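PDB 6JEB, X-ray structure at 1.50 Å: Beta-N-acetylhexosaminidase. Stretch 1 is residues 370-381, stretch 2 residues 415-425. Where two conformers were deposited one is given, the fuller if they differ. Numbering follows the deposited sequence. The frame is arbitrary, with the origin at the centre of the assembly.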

ATOM      1  N   THR A 370      16.122  -2.156   7.314  1.00 16.54           N
ATOM      2  CA  THR A 370      16.053  -1.522   6.000  1.00 15.91           C
ATOM      3  C   THR A 370      16.272  -0.030   6.213  1.00 16.50           C
ATOM      4  O   THR A 370      15.353   0.687   6.623  1.00 16.32           O
ATOM      5  CB  THR A 370      14.719  -1.790   5.315  1.00 16.47           C
ATOM      6  OG1 THR A 370      14.514  -3.208   5.197  1.00 18.35           O
ATOM      7  CG2 THR A 370      14.706  -1.140   3.922  1.00 17.09           C
ATOM      8  N   THR A 371      17.490   0.437   5.950  1.00 17.42           N
ATOM      9  CA  THR A 371      17.785   1.845   6.147  1.00 17.52           C
ATOM     10  C   THR A 371      17.167   2.672   5.025  1.00 16.86           C
ATOM     11  O   THR A 371      16.748   2.154   3.980  1.00 17.61           O
ATOM     12  CB  THR A 371      19.294   2.088   6.148  1.00 18.50           C
ATOM     13  OG1 THR A 371      19.828   1.747   4.862  1.00 19.03           O
ATOM     14  CG2 THR A 371      19.982   1.270   7.243  1.00 19.11           C
ATOM     15  N   LEU A 372      17.113   3.984   5.259  1.00 17.10           N
ATOM     16  CA  LEU A 372      16.664   4.908   4.224  1.00 16.99           C
ATOM     17  C   LEU A 372      17.517   4.779   2.968  1.00 15.61           C
ATOM     18  O   LEU A 372      16.992   4.787   1.848  1.00 16.29           O
ATOM     19  CB  LEU A 372      16.717   6.337   4.763  1.00 16.80           C
ATOM     20  CG  LEU A 372      16.308   7.424   3.780  1.00 15.77           C
ATOM     21  CD1 LEU A 372      14.837   7.246   3.383  1.00 17.21           C
ATOM     22  CD2 LEU A 372      16.563   8.774   4.410  1.00 17.65           C
ATOM     23  N   GLN A 373      18.834   4.636   3.134  1.00 17.50           N
ATOM     24  CA  GLN A 373      19.714   4.497   1.977  1.00 18.44           C
ATOM     25  C   GLN A 373      19.432   3.209   1.212  1.00 17.75           C
ATOM     26  O   GLN A 373      19.431   3.204  -0.025  1.00 18.90           O
ATOM     27  CB  GLN A 373      21.177   4.558   2.418  1.00 20.88           C
ATOM     28  CG  GLN A 373      22.145   4.627   1.256  1.00 25.30           C
ATOM     29  CD  GLN A 373      23.555   4.993   1.689  1.00 30.89           C
ATOM     30  OE1 GLN A 373      23.809   5.260   2.864  1.00 33.89           O
ATOM     31  NE2 GLN A 373      24.473   5.018   0.736  1.00 33.86           N
ATOM     32  N   LYS A 374      19.191   2.108   1.928  1.00 18.06           N
ATOM     33  CA  LYS A 374      18.840   0.853   1.269  1.00 18.39           C
ATOM     34  C   LYS A 374      17.543   1.006   0.491  1.00 17.17           C
ATOM     35  O   LYS A 374      17.438   0.590  -0.670  1.00 18.10           O
ATOM     36  CB  LYS A 374      18.696  -0.254   2.317  1.00 19.10           C
ATOM     37  CG  LYS A 374      18.093  -1.546   1.777  1.00 20.13           C
ATOM     38  CD  LYS A 374      18.992  -2.169   0.723  1.00 23.55           C
ATOM     39  CE  LYS A 374      18.490  -3.541   0.324  1.00 24.16           C
ATOM     40  NZ  LYS A 374      19.462  -4.260  -0.547  1.00 26.50           N
ATOM     41  N   CYS A 375      16.539   1.602   1.133  1.00 16.66           N
ATOM     42  CA  CYS A 375      15.266   1.839   0.473  0.80 16.88           C
ATOM     43  C   CYS A 375      15.457   2.614  -0.830  1.00 16.37           C
ATOM     44  O   CYS A 375      14.897   2.242  -1.871  1.00 17.10           O
ATOM     45  CB  CYS A 375      14.369   2.596   1.448  0.80 17.95           C
ATOM     46  SG  CYS A 375      12.697   2.781   0.922  0.80 16.82           S
ATOM     47  N   TYR A 376      16.244   3.695  -0.787  1.00 16.95           N
ATOM     48  CA  TYR A 376      16.466   4.514  -1.972  1.00 15.94           C
ATOM     49  C   TYR A 376      17.179   3.751  -3.086  1.00 16.42           C
ATOM     50  O   TYR A 376      17.082   4.144  -4.258  1.00 16.96           O
ATOM     51  CB  TYR A 376      17.208   5.818  -1.619  1.00 14.77           C
ATOM     52  CG  TYR A 376      17.109   6.779  -2.774  1.00 14.83           C
ATOM     53  CD1 TYR A 376      15.969   7.550  -2.947  1.00 14.98           C
ATOM     54  CD2 TYR A 376      18.107   6.851  -3.741  1.00 17.14           C
ATOM     55  CE1 TYR A 376      15.824   8.378  -4.034  1.00 16.58           C
ATOM     56  CE2 TYR A 376      17.976   7.681  -4.833  1.00 15.72           C
ATOM     57  CZ  TYR A 376      16.832   8.447  -4.976  1.00 16.01           C
ATOM     58  OH  TYR A 376      16.690   9.269  -6.069  1.00 17.36           O
ATOM     59  N   ASP A 377      17.878   2.663  -2.759  1.00 16.93           N
ATOM     60  CA  ASP A 377      18.535   1.898  -3.808  0.70 17.77           C
ATOM     61  C   ASP A 377      17.552   1.151  -4.705  1.00 17.27           C
ATOM     62  O   ASP A 377      17.980   0.581  -5.711  1.00 19.94           O
ATOM     63  CB  ASP A 377      19.556   0.935  -3.197  0.70 21.15           C
ATOM     64  CG  ASP A 377      20.615   0.502  -4.191  0.70 27.00           C
ATOM     65  OD1 ASP A 377      21.223   1.380  -4.843  0.70 27.77           O
ATOM     66  OD2 ASP A 377      20.843  -0.717  -4.323  0.70 30.28           O
ATOM     67  N   LEU A 378      16.259   1.159  -4.384  1.00 16.43           N
ATOM     68  CA  LEU A 378      15.279   0.404  -5.161  1.00 16.19           C
ATOM     69  C   LEU A 378      15.077   1.010  -6.547  1.00 17.01           C
ATOM     70  O   LEU A 378      14.701   2.181  -6.676  1.00 16.71           O
ATOM     71  CB  LEU A 378      13.944   0.367  -4.428  1.00 16.53           C
ATOM     72  CG  LEU A 378      12.814  -0.310  -5.208  1.00 16.88           C
ATOM     73  CD1 LEU A 378      13.119  -1.795  -5.419  1.00 18.29           C
ATOM     74  CD2 LEU A 378      11.489  -0.119  -4.483  1.00 19.36           C
ATOM     75  N   ASP A 379      15.320   0.201  -7.576  1.00 17.38           N
ATOM     76  CA  ASP A 379      14.794   0.415  -8.919  1.00 17.53           C
ATOM     77  C   ASP A 379      13.737  -0.663  -9.101  1.00 17.29           C
ATOM     78  O   ASP A 379      14.084  -1.855  -9.101  1.00 18.56           O
ATOM     79  CB  ASP A 379      15.914   0.241  -9.950  1.00 18.90           C
ATOM     80  CG  ASP A 379      15.409   0.206 -11.395  1.00 19.46           C
ATOM     81  OD1 ASP A 379      14.221   0.502 -11.648  1.00 17.15           O
ATOM     82  OD2 ASP A 379      16.220  -0.126 -12.294  1.00 21.09           O
ATOM     83  N   PRO A 380      12.446  -0.317  -9.211  1.00 16.28           N
ATOM     84  CA  PRO A 380      11.412  -1.365  -9.306  1.00 17.05           C
ATOM     85  C   PRO A 380      11.643  -2.353 -10.428  1.00 18.42           C
ATOM     86  O   PRO A 380      11.209  -3.509 -10.319  1.00 19.13           O
ATOM     87  CB  PRO A 380      10.121  -0.560  -9.508  1.00 16.12           C
ATOM     88  CG  PRO A 380      10.401   0.743  -8.832  1.00 16.17           C
ATOM     89  CD  PRO A 380      11.847   1.032  -9.164  1.00 15.59           C
ATOM     90  N   ALA A 381      12.330  -1.941 -11.495  1.00 18.01           N
ATOM     91  CA  ALA A 381      12.631  -2.813 -12.623  1.00 20.14           C
ATOM     92  C   ALA A 381      13.922  -3.594 -12.443  1.00 20.70           C
ATOM     93  O   ALA A 381      14.224  -4.453 -13.278  1.00 22.32           O
ATOM     94  CB  ALA A 381      12.715  -1.998 -13.915  1.00 21.63           C
ATOM     95  N   TYR A 415       7.811   6.932   7.564  1.00 13.23           N
ATOM     96  CA  TYR A 415       8.606   8.060   7.090  1.00 13.71           C
ATOM     97  C   TYR A 415       9.954   8.104   7.799  1.00 13.32           C
ATOM     98  O   TYR A 415      10.048   7.758   8.981  1.00 14.97           O
ATOM     99  CB  TYR A 415       7.863   9.390   7.312  1.00 14.09           C
ATOM    100  CG  TYR A 415       6.688   9.509   6.371  1.00 13.24           C
ATOM    101  CD1 TYR A 415       6.851  10.045   5.097  1.00 14.21           C
ATOM    102  CD2 TYR A 415       5.438   9.008   6.724  1.00 13.06           C
ATOM    103  CE1 TYR A 415       5.802  10.104   4.211  1.00 14.58           C
ATOM    104  CE2 TYR A 415       4.369   9.068   5.842  1.00 13.28           C
ATOM    105  CZ  TYR A 415       4.563   9.610   4.584  1.00 13.12           C
ATOM    106  OH  TYR A 415       3.525   9.670   3.694  1.00 14.49           O
ATOM    107  N   PRO A 416      11.025   8.542   7.113  1.00 14.10           N
ATOM    108  CA  PRO A 416      11.055   9.071   5.742  1.00 14.47           C
ATOM    109  C   PRO A 416      11.197   8.030   4.629  1.00 13.90           C
ATOM    110  O   PRO A 416      11.333   8.436   3.480  1.00 13.82           O
ATOM    111  CB  PRO A 416      12.309   9.951   5.750  1.00 14.02           C
ATOM    112  CG  PRO A 416      13.222   9.235   6.683  1.00 14.82           C
ATOM    113  CD  PRO A 416      12.312   8.759   7.799  1.00 14.50           C
ATOM    114  N   ARG A 417      11.183   6.728   4.930  1.00 13.26           N
ATOM    115  CA  ARG A 417      11.353   5.757   3.847  1.00 12.95           C
ATOM    116  C   ARG A 417      10.270   5.876   2.782  1.00 13.13           C
ATOM    117  O   ARG A 417      10.552   5.669   1.598  1.00 14.19           O
ATOM    118  CB  ARG A 417      11.497   4.334   4.382  1.00 13.92           C
ATOM    119  CG  ARG A 417      12.870   4.104   5.021  1.00 14.70           C
ATOM    120  CD  ARG A 417      12.962   2.752   5.713  1.00 14.83           C
ATOM    121  NE  ARG A 417      11.972   2.640   6.779  1.00 14.34           N
ATOM    122  CZ  ARG A 417      11.807   1.561   7.538  1.00 13.72           C
ATOM    123  NH1 ARG A 417      12.594   0.502   7.377  1.00 13.85           N
ATOM    124  NH2 ARG A 417      10.866   1.550   8.474  1.00 13.76           N
ATOM    125  N   ALA A 418       9.043   6.250   3.165  1.00 12.60           N
ATOM    126  CA  ALA A 418       8.000   6.448   2.159  1.00 12.60           C
ATOM    127  C   ALA A 418       8.382   7.528   1.150  1.00 13.13           C
ATOM    128  O   ALA A 418       7.948   7.467  -0.003  1.00 14.07           O
ATOM    129  CB  ALA A 418       6.657   6.785   2.818  1.00 13.43           C
ATOM    130  N   CYS A 419       9.184   8.519   1.562  1.00 13.36           N
ATOM    131  CA  CYS A 419       9.676   9.529   0.622  1.00 13.36           C
ATOM    132  C   CYS A 419      10.561   8.896  -0.442  1.00 13.55           C
ATOM    133  O   CYS A 419      10.501   9.273  -1.621  1.00 13.64           O
ATOM    134  CB  CYS A 419      10.473  10.606   1.364  1.00 14.68           C
ATOM    135  SG  CYS A 419       9.603  11.361   2.754  1.00 15.84           S
ATOM    136  N   ALA A 420      11.403   7.941  -0.036  1.00 13.27           N
ATOM    137  CA  ALA A 420      12.263   7.245  -0.987  1.00 13.04           C
ATOM    138  C   ALA A 420      11.443   6.357  -1.910  1.00 13.64           C
ATOM    139  O   ALA A 420      11.692   6.313  -3.122  1.00 14.23           O
ATOM    140  CB  ALA A 420      13.322   6.429  -0.241  1.00 14.05           C
ATOM    141  N   ILE A 421      10.455   5.650  -1.356  1.00 13.00           N
ATOM    142  CA  ILE A 421       9.546   4.860  -2.184  1.00 12.86           C
ATOM    143  C   ILE A 421       8.837   5.751  -3.198  1.00 11.91           C
ATOM    144  O   ILE A 421       8.673   5.374  -4.366  1.00 13.38           O
ATOM    145  CB  ILE A 421       8.545   4.089  -1.302  1.00 12.69           C
ATOM    146  CG1 ILE A 421       9.274   3.087  -0.389  1.00 14.87           C
ATOM    147  CG2 ILE A 421       7.488   3.385  -2.158  1.00 14.30           C
ATOM    148  CD1 ILE A 421       9.951   1.954  -1.135  1.00 17.53           C
ATOM    149  N   ALA A 422       8.383   6.934  -2.762  1.00 12.23           N
ATOM    150  CA  ALA A 422       7.702   7.855  -3.671  1.00 12.04           C
ATOM    151  C   ALA A 422       8.592   8.214  -4.853  1.00 12.32           C
ATOM    152  O   ALA A 422       8.134   8.249  -6.004  1.00 13.14           O
ATOM    153  CB  ALA A 422       7.274   9.121  -2.920  1.00 12.43           C
ATOM    154  N   GLU A 423       9.871   8.480  -4.584  1.00 12.17           N
ATOM    155  CA  GLU A 423      10.795   8.831  -5.655  1.00 13.24           C
ATOM    156  C   GLU A 423      11.109   7.623  -6.538  1.00 13.18           C
ATOM    157  O   GLU A 423      11.249   7.760  -7.757  1.00 14.15           O
ATOM    158  CB  GLU A 423      12.058   9.479  -5.068  1.00 13.53           C
ATOM    159  CG  GLU A 423      13.066   9.926  -6.121  1.00 14.09           C
ATOM    160  CD  GLU A 423      13.848  11.177  -5.731  1.00 15.53           C
ATOM    161  OE1 GLU A 423      13.221  12.172  -5.305  1.00 14.89           O
ATOM    162  OE2 GLU A 423      15.094  11.170  -5.857  1.00 15.93           O
ATOM    163  N   ALA A 424      11.182   6.425  -5.949  1.00 12.80           N
ATOM    164  CA  ALA A 424      11.393   5.222  -6.754  1.00 12.91           C
ATOM    165  C   ALA A 424      10.225   4.965  -7.704  1.00 13.25           C
ATOM    166  O   ALA A 424      10.422   4.480  -8.827  1.00 15.09           O
ATOM    167  CB  ALA A 424      11.616   4.015  -5.841  1.00 13.62           C
ATOM    168  N   GLY A 425       8.995   5.258  -7.265  1.00 12.74           N
ATOM    169  CA  GLY A 425       7.844   5.033  -8.123  1.00 13.59           C
ATOM    170  C   GLY A 425       7.655   6.098  -9.179  1.00 12.12           C
ATOM    171  O   GLY A 425       7.146   5.805 -10.268  1.00 13.30           O
TER

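How do the two backbones lie against each other? The short helix beginning at Leu372 runs nearly parallel to the helix that starts at Arg417, their directions 13° apart and their axes 8.7 Å apart at closest approach. Such closeness suits the small side chain of Ala420, whose CB sits 4.0 Å from Leu372 CD1, 3.9 Å from Cys375 SG and 3.9 Å from Tyr376 CD1.

What satisfies the start of the first helix? Thr371 caps it: its OG1 accepts from Lys374 N at 3.0 Å, while its carbonyl O takes Cys375 N at 2.9 Å. The preceding carbonyl, Thr370 O, lies outside this pattern and accepts instead from Arg417 NH1 at 2.9 Å, near the guanidinium plane. NH1 also bonds elsewhere in the structure.

Which polar side chains meet directly? Tyr376 OH donates to Glu423 OE2 across a very short 2.5 Å, and the carboxylate's negative charge makes it a strong acceptor. Glu423 OE1 is satisfied elsewhere in the structure.

What fills the space beyond these bonds? Cys375 SG packs 3.5 Å from Ile421 CD1, an apolar contact. Farther along, Leu378 CD2 approaches Ile421 CD1 at 4.2 Å, and Pro380 CG reaches Ala424 O at 3.7 Å, carrying the packing past the first helix.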